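Local coordinates for protein geranylgeranyl pyrophosphate synthase (PDB 3LMD) that probably joins isopentenyl diphosphate units to an allylic diphosphate in a magnesium-dependent reaction, building long-chain isoprenoid diphosphates such as heptaprenyl diphosphate, at residues A[75-78]-A[79-82]; A[155-158]-A[159-163]; A[204-207]-A[208-212]; A[226-229]-A[230-234]. All blocks are in the same frame, centred on the assembly; numbering follows the deposited sequence.

Contact 1: residues A[75-78]-A[79-82]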
# COMPACT_ATOMS: atom_id res chain seq x y z
N LYS A 75 0.62 24.64 -4.84
CA LYS A 75 1.92 24.24 -5.38
C LYS A 75 2.54 23.05 -4.64
O LYS A 75 2.60 23.02 -3.41
CB LYS A 75 2.88 25.44 -5.47
CG LYS A 75 2.61 26.33 -6.67
CD LYS A 75 3.76 27.27 -6.97
CE LYS A 75 3.54 27.99 -8.29
NZ LYS A 75 4.76 28.72 -8.74
N ARG A 76 2.99 22.07 -5.41
CA ARG A 76 3.45 20.78 -4.89
C ARG A 76 4.98 20.76 -4.79
O ARG A 76 5.69 20.62 -5.79
CB ARG A 76 2.98 19.70 -5.85
CG ARG A 76 1.46 19.74 -6.14
CD ARG A 76 0.99 18.49 -6.87
NE ARG A 76 -0.45 18.54 -7.13
CZ ARG A 76 -1.38 18.05 -6.31
NH1 ARG A 76 -2.66 18.16 -6.64
NH2 ARG A 76 -1.03 17.42 -5.19
N PHE A 77 5.49 20.89 -3.57
CA PHE A 77 6.95 21.04 -3.40
C PHE A 77 7.78 19.85 -3.91
O PHE A 77 8.86 20.03 -4.51
CB PHE A 77 7.31 21.28 -1.92
CG PHE A 77 8.80 21.35 -1.72
CD1 PHE A 77 9.51 20.24 -1.29
CD2 PHE A 77 9.49 22.50 -2.06
CE1 PHE A 77 10.91 20.29 -1.16
CE2 PHE A 77 10.86 22.56 -1.93
CZ PHE A 77 11.58 21.46 -1.48
N ARG A 78 7.33 18.63 -3.63
CA ARG A 78 8.15 17.46 -3.99
C ARG A 78 8.36 17.30 -5.50
O ARG A 78 9.51 17.08 -5.95
CB ARG A 78 7.59 16.19 -3.37
CG ARG A 78 7.64 16.26 -1.85
CD ARG A 78 6.76 15.20 -1.15
NE ARG A 78 6.85 15.40 0.30
CZ ARG A 78 6.17 16.34 0.96
NH1 ARG A 78 5.32 17.12 0.30
NH2 ARG A 78 6.30 16.47 2.28
N PRO A 79 7.28 17.42 -6.29
CA PRO A 79 7.56 17.36 -7.74
C PRO A 79 8.37 18.56 -8.22
O PRO A 79 9.21 18.40 -9.10
CB PRO A 79 6.16 17.32 -8.39
CG PRO A 79 5.14 17.47 -7.26
CD PRO A 79 5.84 17.26 -5.95
N MET A 80 8.16 19.74 -7.64
CA MET A 80 8.95 20.91 -8.03
C MET A 80 10.43 20.66 -7.79
O MET A 80 11.28 20.99 -8.62
CB MET A 80 8.52 22.18 -7.24
CG MET A 80 9.23 23.46 -7.72
SD MET A 80 9.11 24.93 -6.62
CE MET A 80 10.43 24.56 -5.46
N PHE A 81 10.75 20.08 -6.64
CA PHE A 81 12.14 19.73 -6.34
C PHE A 81 12.70 18.71 -7.33
O PHE A 81 13.84 18.85 -7.77
CB PHE A 81 12.29 19.22 -4.89
CG PHE A 81 13.73 18.83 -4.54
CD1 PHE A 81 14.79 19.67 -4.87
CD2 PHE A 81 14.01 17.63 -3.94
CE1 PHE A 81 16.11 19.30 -4.55
CE2 PHE A 81 15.32 17.27 -3.60
CZ PHE A 81 16.36 18.09 -3.91
N ALA A 82 11.91 17.71 -7.70
CA ALA A 82 12.35 16.73 -8.71
C ALA A 82 12.66 17.42 -10.07
O ALA A 82 13.64 17.07 -10.78
CB ALA A 82 11.27 15.65 -8.94

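Contact 2: residues A[155-158]-A[159-163]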
# COMPACT_ATOMS: atom_id res chain seq x y z
N SER A 155 6.70 0.93 -13.56
CA SER A 155 6.98 -0.14 -14.52
C SER A 155 7.52 0.41 -15.84
O SER A 155 8.19 -0.30 -16.59
CB SER A 155 5.75 -1.02 -14.80
OG SER A 155 4.79 -0.41 -15.70
N GLN A 156 7.23 1.68 -16.12
CA GLN A 156 7.72 2.30 -17.34
C GLN A 156 9.02 3.05 -17.09
O GLN A 156 9.73 3.43 -18.04
CB GLN A 156 6.66 3.25 -17.93
CG GLN A 156 5.35 2.53 -18.31
CD GLN A 156 4.38 3.47 -18.99
OE1 GLN A 156 4.05 4.53 -18.45
NE2 GLN A 156 3.94 3.11 -20.20
N LEU A 157 9.36 3.26 -15.82
CA LEU A 157 10.56 4.04 -15.46
C LEU A 157 11.78 3.15 -15.28
O LEU A 157 12.89 3.62 -15.38
CB LEU A 157 10.33 4.91 -14.20
CG LEU A 157 9.30 6.04 -14.45
CD1 LEU A 157 8.94 6.73 -13.13
CD2 LEU A 157 9.93 7.06 -15.41
N GLY A 158 11.57 1.86 -15.01
CA GLY A 158 12.70 0.94 -14.94
C GLY A 158 12.90 0.38 -13.54
O GLY A 158 12.40 0.93 -12.56
N THR A 159 13.65 -0.71 -13.44
CA THR A 159 13.78 -1.41 -12.15
C THR A 159 14.57 -0.63 -11.11
O THR A 159 14.34 -0.83 -9.90
CB THR A 159 14.43 -2.82 -12.30
OG1 THR A 159 15.70 -2.67 -12.93
CG2 THR A 159 13.58 -3.71 -13.15
N ASP A 160 15.51 0.22 -11.52
CA ASP A 160 16.25 1.02 -10.55
C ASP A 160 15.30 1.97 -9.81
O ASP A 160 15.50 2.27 -8.64
CB ASP A 160 17.39 1.78 -11.23
CG ASP A 160 18.46 0.85 -11.82
OD1 ASP A 160 18.47 -0.37 -11.49
OD2 ASP A 160 19.29 1.33 -12.61
N THR A 161 14.28 2.47 -10.52
CA THR A 161 13.29 3.35 -9.88
C THR A 161 12.49 2.54 -8.87
O THR A 161 12.20 3.01 -7.74
CB THR A 161 12.35 4.01 -10.92
OG1 THR A 161 13.15 4.89 -11.72
CG2 THR A 161 11.17 4.81 -10.23
N VAL A 162 12.14 1.33 -9.27
CA VAL A 162 11.34 0.45 -8.40
C VAL A 162 12.14 0.10 -7.11
O VAL A 162 11.59 0.11 -6.02
CB VAL A 162 10.91 -0.85 -9.13
CG1 VAL A 162 10.13 -1.79 -8.18
CG2 VAL A 162 10.02 -0.52 -10.38
N ALA A 163 13.43 -0.20 -7.26
CA ALA A 163 14.28 -0.56 -6.13
C ALA A 163 14.38 0.63 -5.19
O ALA A 163 14.28 0.49 -3.95
CB ALA A 163 15.68 -0.92 -6.64
O HOH W 1 14.72 3.36 -13.44

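Contact 3: residues A[204-207]-A[208-212]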
# COMPACT_ATOMS: atom_id res chain seq x y z
N ILE A 204 11.59 13.62 0.15
CA ILE A 204 12.15 14.80 -0.52
C ILE A 204 13.50 14.41 -1.14
O ILE A 204 13.78 14.77 -2.29
CB ILE A 204 12.27 15.98 0.47
CG1 ILE A 204 10.87 16.36 0.97
CG2 ILE A 204 12.93 17.19 -0.18
CD1 ILE A 204 10.92 17.33 2.14
N ALA A 205 14.31 13.66 -0.40
CA ALA A 205 15.55 13.10 -0.93
C ALA A 205 15.28 12.30 -2.19
O ALA A 205 16.02 12.40 -3.17
CB ALA A 205 16.27 12.21 0.13
N SER A 206 14.19 11.52 -2.18
CA SER A 206 13.83 10.70 -3.33
C SER A 206 13.47 11.54 -4.55
O SER A 206 13.79 11.18 -5.66
CB SER A 206 12.63 9.78 -2.97
OG SER A 206 12.16 9.13 -4.12
N ALA A 207 12.75 12.63 -4.35
CA ALA A 207 12.44 13.55 -5.44
C ALA A 207 13.73 14.06 -6.10
O ALA A 207 13.82 14.11 -7.33
CB ALA A 207 11.64 14.69 -4.93
N GLY A 208 14.74 14.42 -5.30
CA GLY A 208 16.04 14.91 -5.87
C GLY A 208 16.73 13.78 -6.63
O GLY A 208 17.21 13.95 -7.75
N TYR A 209 16.76 12.60 -6.02
CA TYR A 209 17.42 11.44 -6.61
C TYR A 209 16.79 11.11 -7.99
O TYR A 209 17.49 10.98 -9.00
CB TYR A 209 17.30 10.22 -5.67
CG TYR A 209 17.89 8.96 -6.29
CD1 TYR A 209 19.26 8.69 -6.21
CD2 TYR A 209 17.08 8.07 -7.01
CE1 TYR A 209 19.83 7.52 -6.81
CE2 TYR A 209 17.64 6.89 -7.63
CZ TYR A 209 19.01 6.65 -7.52
OH TYR A 209 19.55 5.53 -8.11
N LEU A 210 15.46 11.00 -8.02
CA LEU A 210 14.75 10.55 -9.20
C LEU A 210 14.76 11.61 -10.30
O LEU A 210 14.94 11.26 -11.47
CB LEU A 210 13.31 10.17 -8.82
CG LEU A 210 13.21 8.83 -8.04
CD1 LEU A 210 11.71 8.64 -7.64
CD2 LEU A 210 13.76 7.63 -8.82
N GLY A 211 14.54 12.87 -9.94
CA GLY A 211 14.57 13.96 -10.91
C GLY A 211 15.93 14.00 -11.60
O GLY A 211 16.00 14.07 -12.82
N ALA A 212 17.00 13.92 -10.81
CA ALA A 212 18.35 13.97 -11.38
C ALA A 212 18.67 12.70 -12.18
O ALA A 212 19.24 12.78 -13.28
CB ALA A 212 19.40 14.21 -10.29

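Contact 4: residues A[226-229]-A[230-234]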
# COMPACT_ATOMS: atom_id res chain seq x y z
N LYS A 226 20.05 14.15 -3.86
CA LYS A 226 19.42 13.28 -2.89
C LYS A 226 19.72 13.76 -1.45
O LYS A 226 18.81 13.94 -0.62
CB LYS A 226 19.95 11.86 -3.08
CG LYS A 226 19.33 10.89 -2.05
CD LYS A 226 19.80 9.42 -2.22
CE LYS A 226 21.26 9.26 -1.87
NZ LYS A 226 21.47 7.91 -1.25
N ASN A 227 21.00 13.97 -1.16
CA ASN A 227 21.43 14.32 0.21
C ASN A 227 20.94 15.71 0.57
O ASN A 227 20.61 16.00 1.74
CB ASN A 227 22.96 14.25 0.31
CG ASN A 227 23.50 12.81 0.29
OD1 ASN A 227 22.76 11.84 0.37
ND2 ASN A 227 24.81 12.69 0.18
N PHE A 228 20.89 16.60 -0.42
CA PHE A 228 20.38 17.94 -0.18
C PHE A 228 18.89 17.86 0.19
O PHE A 228 18.43 18.53 1.10
CB PHE A 228 20.53 18.81 -1.45
CG PHE A 228 19.90 20.17 -1.30
CD1 PHE A 228 20.55 21.16 -0.58
CD2 PHE A 228 18.66 20.45 -1.88
CE1 PHE A 228 19.98 22.43 -0.43
CE2 PHE A 228 18.08 21.68 -1.73
CZ PHE A 228 18.75 22.70 -1.01
N GLY A 229 18.14 17.04 -0.53
CA GLY A 229 16.70 16.89 -0.22
C GLY A 229 16.52 16.33 1.20
O GLY A 229 15.62 16.76 1.93
N ALA A 230 17.34 15.37 1.61
CA ALA A 230 17.23 14.85 2.99
C ALA A 230 17.44 15.95 4.03
O ALA A 230 16.67 16.07 5.01
CB ALA A 230 18.22 13.69 3.24
N ALA A 231 18.45 16.78 3.81
CA ALA A 231 18.80 17.84 4.76
C ALA A 231 17.71 18.90 4.81
O ALA A 231 17.33 19.38 5.88
CB ALA A 231 20.17 18.46 4.38
N VAL A 232 17.18 19.26 3.64
CA VAL A 232 16.10 20.22 3.56
C VAL A 232 14.81 19.72 4.26
O VAL A 232 14.12 20.48 4.92
CB VAL A 232 15.80 20.57 2.09
CG1 VAL A 232 14.33 20.88 1.90
CG2 VAL A 232 16.67 21.73 1.70
N GLY A 233 14.52 18.44 4.11
CA GLY A 233 13.36 17.84 4.84
C GLY A 233 13.50 18.06 6.34
O GLY A 233 12.51 18.37 7.02
N MET A 234 14.71 17.85 6.87
CA MET A 234 14.95 18.10 8.31
C MET A 234 14.72 19.57 8.65
O MET A 234 14.07 19.89 9.65
CB MET A 234 16.37 17.66 8.72
CG MET A 234 16.70 16.15 8.51
SD MET A 234 15.64 15.01 9.52
CE MET A 234 15.60 15.97 11.11

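Contact 1: residues A[75-78]-A[79-82]
Phe-77 and Phe-81 lie side by side one helical turn apart and point the same way. CB of Phe-81 sits over one face of the Phe-77 ring, with CE1 of Phe-77 4.1 Å from CB of Phe-81. Phe-77 has CG anti to the backbone N (chi1 177°), which sets CG beside the carbonyl carbon and carries the ring forward along the helix. Met-80 meets the same ring obliquely. Its chain is bent at the last torsion, and CE of Met-80 comes to 4.1 Å from CE2 of Phe-77. Phe-236 adds an edge-to-face ring contact to Phe-77. Pro-79 packs back on the N-cap residue: its CG is 3.4 Å from CB of Arg-76. Pro-79 has no N-H to donate, which suits the first turn of a helix, where N-H groups lack a helical acceptor. Regular bonds follow at once, from Met-80 N to Arg-76 O (3.2 Å), and from Phe-81 N to Phe-77 O (2.8 Å). The guanidinium group of Arg-76 leads away from the contact. It forms salt bridges with Glu-48 and Glu-105, tying the helix start to helices 34-55 and 95-118. Arg-78 lies about 9 Å, side chain to side chain, from Asp-115, which binds calcium in a structure of this protein, though not in this chain. This is the first turn of helix 77-86, with Arg-76 at the N-cap, in the all-helical polyprenyl synthase fold.

Contact 2: residues A[155-158]-A[159-163]
Leu-157 and Thr-161 are brought together by their first torsions. In Leu-157, CG stands anti to the carbonyl carbon (chi1 -67°). Thr-161 turns OG1 in the same sense (chi1 -66°) and sets its methyl CG2 anti to the backbone N. The two side chains meet at a slant. CB of Leu-157 is 3.8 Å from OG1 of Thr-161, and CD1 of Leu-157 is 4.1 Å from CG2 of Thr-161. A water bridges the polar side of the pair. It donates to Leu-157 O at 2.7 Å and also hydrogen-bonds OG1 of Thr-161 at 2.8 Å. That hydroxyl has a second partner in His-214, so helix 188-214 shares in fixing its rotation. Gly-158 lies between the two residues, with a positive phi (115°), at backbone angles that call for glycine because of the nearby carbonyl O of Leu-157. Its own carbonyl accepts two weak bonds, from Val-162 N at 3.3 Å and from Thr-161 N at 3.2 Å. CG2 of Val-162 also rests 3.5 Å from Gly-158 O. Beyond the junction, Thr-159 packs on Ser-155 of the second subunit, and Val-162 on Ser-151 of that subunit, so the junction borders the dimer interface. It is a helix-to-helix junction in which one glycine leaves the helical conformation after the weakly bonded end of helix 132-157 and is the N-cap of helix 159-181.

Contact 3: residues A[204-207]-A[208-212]
Ser-206 and Leu-210 make the side-chain contact here. Ser-206 swings OG anti to the backbone N (chi1 172°), forward along the helix, until it is 3.6 Å from CD1 of Leu-210. This is van der Waals packing of a methyl on a hydroxyl. The polar need of OG is met elsewhere, by a hydrogen bond with His-164 of helix 159-181. The ring of that histidine also stacks on Tyr-209, so one histidine contacts two side chains of this turn. Side chains pack on backbone oxygens as well. CG of Leu-210 lies 3.4 Å from Ser-206 O, and CB of Tyr-209 3.6 Å from Ala-205 O. Backbone hydrogen bonds make up the third group. Four run in succession, from Gly-208 N to Ile-204 O (3.2 Å), Tyr-209 N to Ala-205 O, Leu-210 N to Ser-206 O, and Gly-211 N to Ala-207 O (3.0 Å). The small Ala-205 and Ala-207 contact other helices: Ala-205 meets helix 219-246 and Ala-207 meets helix 77-86. Helix 188-214 is here packed against helices 77-86, 95-118, 159-181 and 219-246, as expected of an inner helix in this helical bundle.

Contact 4: residues A[226-229]-A[230-234]
Val-232 presses its CG2 methyl onto a face of the Phe-228 ring, and this is the tight part of the contact. CG2 of Val-232 is 3.9 Å from the centroid of the Phe-228 ring and 26° off its normal, a CH-pi contact. It sits toward the rim, with CG2 of Val-232 3.6 Å from CZ of Phe-228. Phe-228 has CG anti to the backbone N (chi1 175°), which leans the ring along the helix toward the next turn. The backbone beneath is firmly bonded too. Val-232 N donates to Phe-228 O at 2.9 Å, and the angle at hydrogen is 166°. Leu-328 and Leu-340 pack on the same phenylalanine, from helices 309-328 and 335-349. Gly-233 N bonds to Gly-229 O at 3.0 Å.

The side of Lys-226, Asn-227 and Ala-230 is looser and partly exposed. Within the turn, CB of Ala-230 touches backbone, 3.6 Å from Asn-227 O. Lys-226 and Ala-230 also pack on Ala-205 of helix 188-214, so this side is only partly open to solvent. The side chains of Lys-226 and Asn-227 set off away from the following turn. Asn-227 makes a weak hydrogen bond with Glu-327, and Lys-226 a long, weak ion pair with Asp-223. The chemistry is thus divided between two sides of the helix: apolar packing holds the buried one, while weak polar links serve the partly exposed one.

Overall arrangement
From the N terminus, contact 1 comes first, at the start of helix 77-86. Contact 2 follows at the junction of helices 132-157 and 159-181, then contact 3 in helix 188-214 and contact 4 in helix 219-246. Each is local and closes no long loop; they run in series, with none nested or crossed. In space contact 3 is the hub. It touches contact 1 through Phe-81 CE2 on Gly-208 CA (3.4 Å), contact 4 through Ile-204 CG2 on Gly-229 O (3.4 Å), and contact 2 through Leu-210 and Thr-161. Contacts 1 and 4 also meet, at Phe-81. Contact 2 stays clear of both and lies farther out, beside the second subunit.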